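Local coordinates for protein Afp (Microbacterium arborescens, PDB 2YJK) that takes up and probably stores iron as a ferritin-like Dps protein of twelve subunits, binding the metal at sites shared between subunits, at residues A20-L25 with E74-L79; A125-L130 with V140-K145. All blocks are in the same frame, centred on the assembly; numbering follows the deposited sequence.

Contact 1: A20-L25 with E74-L79; sequences AAAQFL and ERIVAL. With OFE (Iron(II) oxide), chain P.
The first two long helices of the ferritin-like bundle, 15-45 and 51-78, pack antiparallel here, where Ala21, Ala22 and Leu25 meet Arg75, Ile76 and Leu79. The short axes run 9.3 Å apart at 163°, and the small Ala22 suits the place where the backbones come closest, its CA 5.7 Å from that of Ile76. Ile76 lies beside it: CD1, anti to CA (chi2 158°), reaches Leu25 CB at 3.7 Å, and CG1 lies near the same atom. At the other end of the contact Ala21 CB presses on Leu79 CD1 at 3.3 Å, tighter than usual for two carbons. The aliphatic part of Arg75 also joins the apolar layer, its CG being 3.8 Å from Leu25 CD1, and the two side chains cross obliquely. Beyond a bend at chi2 (70°), the guanidinium has Leu79 CD2 over one face, offset toward the rim at 3.6 Å above the plane. Its nitrogens are well matched: NE bonds to Ser137 OG, NH2 forms a salt bridge with Asp134, and NH1 forms another with Asp149 of a second subunit. Glu74 takes no part in this packing; its OE2 binds the iron of the iron oxide group at 2.2 Å, together with Asp70 of its own chain and His43 of a third subunit. Helix 135-156 packs where Ala21, Arg75 and Leu79 meet, Ser137 touching Ala21 and Leu79.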
loop_
_atom_site.group_PDB
_atom_site.type_symbol
_atom_site.label_atom_id
_atom_site.label_comp_id
_atom_site.label_asym_id
_atom_site.label_seq_id
_atom_site.Cartn_x
_atom_site.Cartn_y
_atom_site.Cartn_z
ATOM N N ALA C 20 40.394 -6.217 -11.752
ATOM C CA ALA C 20 39.962 -4.910 -12.293
ATOM C C ALA C 20 38.688 -4.318 -11.619
ATOM O O ALA C 20 38.593 -3.107 -11.324
ATOM C CB ALA C 20 39.787 -5.020 -13.817
ATOM N N ALA C 21 37.722 -5.160 -11.320
ATOM C CA ALA C 21 36.589 -4.645 -10.609
ATOM C C ALA C 21 37.072 -4.080 -9.316
ATOM O O ALA C 21 36.671 -2.974 -8.982
ATOM C CB ALA C 21 35.515 -5.721 -10.358
ATOM N N ALA C 22 37.882 -4.828 -8.565
ATOM C CA ALA C 22 38.265 -4.358 -7.243
ATOM C C ALA C 22 39.039 -3.062 -7.382
ATOM O O ALA C 22 38.878 -2.115 -6.605
ATOM C CB ALA C 22 39.137 -5.378 -6.521
ATOM N N GLN C 23 39.900 -3.030 -8.378
ATOM C CA GLN C 23 40.716 -1.884 -8.582
ATOM C C GLN C 23 39.902 -0.638 -8.883
ATOM O O GLN C 23 40.213 0.411 -8.354
ATOM C CB GLN C 23 41.725 -2.173 -9.686
ATOM C CG GLN C 23 42.481 -0.947 -10.148
ATOM C CD GLN C 23 43.424 -1.259 -11.263
ATOM O OE1 GLN C 23 44.198 -0.384 -11.689
ATOM N NE2 GLN C 23 43.387 -2.515 -11.760
ATOM N N PHE C 24 38.899 -0.717 -9.743
ATOM C CA PHE C 24 38.176 0.503 -10.163
ATOM C C PHE C 24 36.945 0.821 -9.325
ATOM O O PHE C 24 36.559 1.992 -9.160
ATOM C CB PHE C 24 37.805 0.389 -11.613
ATOM C CG PHE C 24 38.980 0.427 -12.520
ATOM C CD1 PHE C 24 39.715 1.627 -12.666
ATOM C CD2 PHE C 24 39.341 -0.706 -13.276
ATOM C CE1 PHE C 24 40.798 1.707 -13.561
ATOM C CE2 PHE C 24 40.463 -0.642 -14.177
ATOM C CZ PHE C 24 41.186 0.548 -14.296
ATOM N N LEU C 25 36.343 -0.218 -8.764
ATOM C CA LEU C 25 35.137 -0.010 -7.967
ATOM C C LEU C 25 35.411 0.286 -6.491
ATOM O O LEU C 25 34.611 0.948 -5.827
ATOM C CB LEU C 25 34.218 -1.195 -8.110
ATOM C CG LEU C 25 33.572 -1.247 -9.510
ATOM C CD1 LEU C 25 32.594 -2.453 -9.545
ATOM C CD2 LEU C 25 32.829 -0.001 -9.908
ATOM N N GLU C 74 28.888 -4.887 -3.681
ATOM C CA GLU C 74 28.392 -6.240 -3.833
ATOM C C GLU C 74 28.786 -6.778 -5.172
ATOM O O GLU C 74 28.909 -7.981 -5.355
ATOM C CB GLU C 74 26.871 -6.298 -3.590
ATOM C CG GLU C 74 26.610 -5.962 -2.077
ATOM C CD GLU C 74 25.176 -6.214 -1.614
ATOM O OE1 GLU C 74 24.252 -6.405 -2.465
ATOM O OE2 GLU C 74 24.972 -6.235 -0.370
ATOM N N ARG C 75 28.924 -5.887 -6.119
ATOM C CA ARG C 75 29.527 -6.271 -7.391
ATOM C C ARG C 75 30.970 -6.797 -7.165
ATOM O O ARG C 75 31.334 -7.841 -7.753
ATOM C CB ARG C 75 29.513 -5.083 -8.398
ATOM C CG ARG C 75 30.217 -5.392 -9.749
ATOM C CD ARG C 75 29.365 -6.392 -10.497
ATOM N NE ARG C 75 30.081 -6.943 -11.610
ATOM C CZ ARG C 75 29.751 -8.063 -12.242
ATOM N NH1 ARG C 75 28.666 -8.809 -11.859
ATOM N NH2 ARG C 75 30.531 -8.438 -13.232
ATOM N N ILE C 76 31.786 -6.120 -6.334
ATOM C CA ILE C 76 33.158 -6.630 -6.030
ATOM C C ILE C 76 33.132 -8.004 -5.354
ATOM O O ILE C 76 33.869 -8.933 -5.712
ATOM C CB ILE C 76 33.950 -5.661 -5.134
ATOM C CG1 ILE C 76 34.274 -4.360 -5.903
ATOM C CG2 ILE C 76 35.265 -6.340 -4.632
ATOM C CD1 ILE C 76 34.565 -3.190 -4.985
ATOM N N VAL C 77 32.232 -8.147 -4.396
ATOM C CA VAL C 77 32.142 -9.374 -3.631
ATOM C C VAL C 77 31.618 -10.519 -4.502
ATOM O O VAL C 77 32.146 -11.631 -4.420
ATOM C CB VAL C 77 31.336 -9.190 -2.330
ATOM C CG1 VAL C 77 31.189 -10.619 -1.585
ATOM C CG2 VAL C 77 32.137 -8.141 -1.387
ATOM N N ALA C 78 30.645 -10.216 -5.374
ATOM C CA ALA C 78 30.047 -11.211 -6.274
ATOM C C ALA C 78 31.065 -11.809 -7.213
ATOM O O ALA C 78 30.871 -12.929 -7.682
ATOM C CB ALA C 78 28.864 -10.576 -7.133
ATOM N N LEU C 79 32.107 -11.038 -7.528
ATOM C CA LEU C 79 33.214 -11.495 -8.405
ATOM C C LEU C 79 34.226 -12.271 -7.607
ATOM O O LEU C 79 35.249 -12.738 -8.144
ATOM C CB LEU C 79 33.899 -10.313 -9.097
ATOM C CG LEU C 79 32.992 -9.636 -10.155
ATOM C CD1 LEU C 79 33.659 -8.418 -10.744
ATOM C CD2 LEU C 79 32.619 -10.623 -11.276
HETATM FE FE OFE P . 23.348 -5.122 0.553
HETATM O O OFE P . 21.996 -3.712 1.482
#

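Contact 2: A125-L130 with V140-K145; sequences AAIDGL and VAIEIK
No aromatic ring and no planar polar group lies between Ile127 and its partners Ala141, Ile142 and Lys145; the layer is purely aliphatic, and a nearby ring, that of Phe24 on helix 15-45, borders it, its CD2 meeting Leu130. The contact joins the last two long helices of the four-helix ferritin bundle, 105-130 and 135-156, close to the short turn between them. Their segments run antiparallel at 156°, with axes 9.1 Å apart. Such closeness suits alanine: Ala126 CB and Ala141 CB face each other at 4.0 Å, two methyl groups that fill the space without forcing the backbones apart. Ile127 buries more of its surface here than the other residues. With CG1 anti to its carbonyl carbon (chi1 -66°), it lays that methylene 3.7 Å from Ala141 CB and 4.0 Å from Ile142 CG1, and the two isoleucine side chains cross at about a right angle. A branched, wholly apolar side chain can thus meet several neighbours at once, and with both segments helical the backbone N-H and C=O groups are largely paired within each helix: Lys145 N, for example, bonds to Ala141 O. A fourth subunit comes up to this side of the pair, its Thr136 packing on Ile127 and Lys145 and its Asp139 on Ile142. Lys145 serves both environments, since its long methylene chain is compatible with the apolar layer while its ammonium reaches a carboxylate. The chain runs extended to CE, then turns at chi4, and NZ forms a salt bridge with Asp149 OD2 of its own chain; midway along, its side chain and that of Ile127 cross, again at about a right angle, Lys145 CD coming 3.6 Å from Ile127 CD1.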
loop_
_atom_site.group_PDB
_atom_site.type_symbol
_atom_site.label_atom_id
_atom_site.label_comp_id
_atom_site.label_asym_id
_atom_site.label_seq_id
_atom_site.Cartn_x
_atom_site.Cartn_y
_atom_site.Cartn_z
ATOM N N ALA C 125 37.071 7.361 -14.248
ATOM C CA ALA C 125 38.136 6.354 -14.331
ATOM C C ALA C 125 37.623 4.875 -14.372
ATOM O O ALA C 125 38.146 4.052 -15.118
ATOM C CB ALA C 125 39.176 6.554 -13.207
ATOM N N ALA C 126 36.600 4.540 -13.583
ATOM C CA ALA C 126 36.100 3.145 -13.637
ATOM C C ALA C 126 35.467 2.850 -14.982
ATOM O O ALA C 126 35.719 1.824 -15.535
ATOM C CB ALA C 126 35.157 2.819 -12.504
ATOM N N ILE C 127 34.706 3.791 -15.521
ATOM C CA ILE C 127 34.028 3.603 -16.806
ATOM C C ILE C 127 35.042 3.422 -17.924
ATOM O O ILE C 127 34.890 2.516 -18.743
ATOM C CB ILE C 127 33.045 4.771 -17.122
ATOM C CG1 ILE C 127 31.908 4.741 -16.101
ATOM C CG2 ILE C 127 32.474 4.679 -18.559
ATOM C CD1 ILE C 127 31.244 6.061 -15.937
ATOM N N ASP C 128 36.071 4.267 -17.952
ATOM C CA ASP C 128 37.162 4.120 -18.934
ATOM C C ASP C 128 37.911 2.810 -18.694
ATOM O O ASP C 128 38.136 2.039 -19.620
ATOM C CB ASP C 128 38.157 5.318 -18.887
ATOM C CG ASP C 128 37.510 6.680 -19.305
ATOM O OD1 ASP C 128 36.461 6.674 -20.001
ATOM O OD2 ASP C 128 38.026 7.760 -18.895
ATOM N N GLY C 129 38.280 2.549 -17.434
ATOM C CA GLY C 129 39.161 1.414 -17.098
ATOM C C GLY C 129 38.492 0.043 -17.233
ATOM O O GLY C 129 39.174 -0.944 -17.459
ATOM N N LEU C 130 37.164 -0.004 -17.125
ATOM C CA LEU C 130 36.417 -1.263 -17.266
ATOM C C LEU C 130 35.984 -1.559 -18.723
ATOM O O LEU C 130 35.550 -2.681 -19.050
ATOM C CB LEU C 130 35.212 -1.303 -16.284
ATOM C CG LEU C 130 35.613 -1.295 -14.811
ATOM C CD1 LEU C 130 34.490 -0.950 -13.831
ATOM C CD2 LEU C 130 36.354 -2.641 -14.396
ATOM N N VAL C 140 27.719 -1.038 -13.796
ATOM C CA VAL C 140 27.484 -0.612 -12.429
ATOM C C VAL C 140 27.998 0.822 -12.302
ATOM O O VAL C 140 27.320 1.678 -11.674
ATOM C CB VAL C 140 28.177 -1.551 -11.346
ATOM C CG1 VAL C 140 28.064 -0.930 -9.993
ATOM C CG2 VAL C 140 27.445 -2.902 -11.282
ATOM N N ALA C 141 29.187 1.079 -12.864
ATOM C CA ALA C 141 29.819 2.422 -12.740
ATOM C C ALA C 141 28.993 3.425 -13.489
ATOM O O ALA C 141 28.724 4.519 -12.998
ATOM C CB ALA C 141 31.250 2.422 -13.283
ATOM N N ILE C 142 28.521 3.031 -14.665
ATOM C CA ILE C 142 27.631 3.895 -15.441
ATOM C C ILE C 142 26.339 4.245 -14.697
ATOM O O ILE C 142 25.926 5.427 -14.646
ATOM C CB ILE C 142 27.304 3.311 -16.840
ATOM C CG1 ILE C 142 28.521 3.504 -17.769
ATOM C CG2 ILE C 142 26.145 4.086 -17.418
ATOM C CD1 ILE C 142 28.513 2.576 -19.040
ATOM N N GLU C 143 25.685 3.222 -14.137
ATOM C CA GLU C 143 24.439 3.448 -13.426
ATOM C C GLU C 143 24.682 4.416 -12.209
ATOM O O GLU C 143 23.924 5.361 -11.998
ATOM C CB GLU C 143 23.870 2.108 -12.965
ATOM C CG GLU C 143 22.693 2.194 -11.945
ATOM C CD GLU C 143 22.405 0.804 -11.356
ATOM O OE1 GLU C 143 21.957 -0.058 -12.125
ATOM O OE2 GLU C 143 22.674 0.566 -10.149
ATOM N N ILE C 144 25.725 4.194 -11.419
ATOM C CA ILE C 144 25.978 5.101 -10.313
ATOM C C ILE C 144 26.326 6.567 -10.815
ATOM O O ILE C 144 25.842 7.573 -10.252
ATOM C CB ILE C 144 27.158 4.613 -9.419
ATOM C CG1 ILE C 144 26.821 3.285 -8.677
ATOM C CG2 ILE C 144 27.523 5.730 -8.390
ATOM C CD1 ILE C 144 28.069 2.504 -8.190
ATOM N N LYS C 145 27.172 6.682 -11.864
ATOM C CA LYS C 145 27.417 8.021 -12.463
ATOM C C LYS C 145 26.136 8.808 -12.900
ATOM O O LYS C 145 26.036 10.023 -12.679
ATOM C CB LYS C 145 28.410 7.962 -13.616
ATOM C CG LYS C 145 28.996 9.350 -13.859
ATOM C CD LYS C 145 30.077 9.326 -14.961
ATOM C CE LYS C 145 30.814 10.717 -15.105
ATOM N NZ LYS C 145 29.880 11.789 -15.466
#

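Contact 1 joins the first and second long helices, and contact 2 the third and fourth, so together they tie both antiparallel hairpins of one ferritin-like bundle. They follow in series along the chain, the first closing before the second opens, and their centres lie about 12 Å apart. The pairs are stitched together by Phe24 of 20-25, whose CE2 is 3.5 Å from Gly129 O of 125-130, and by Arg75 of 74-79, which touches Val140 of 140-145. Both contacts also reach the same neighbouring subunit, so the packing inside the chain continues into the twelve-subunit assembly, with iron bound by Glu74 in contact 1 and another about 9 Å from the Ile142 side chain in contact 2.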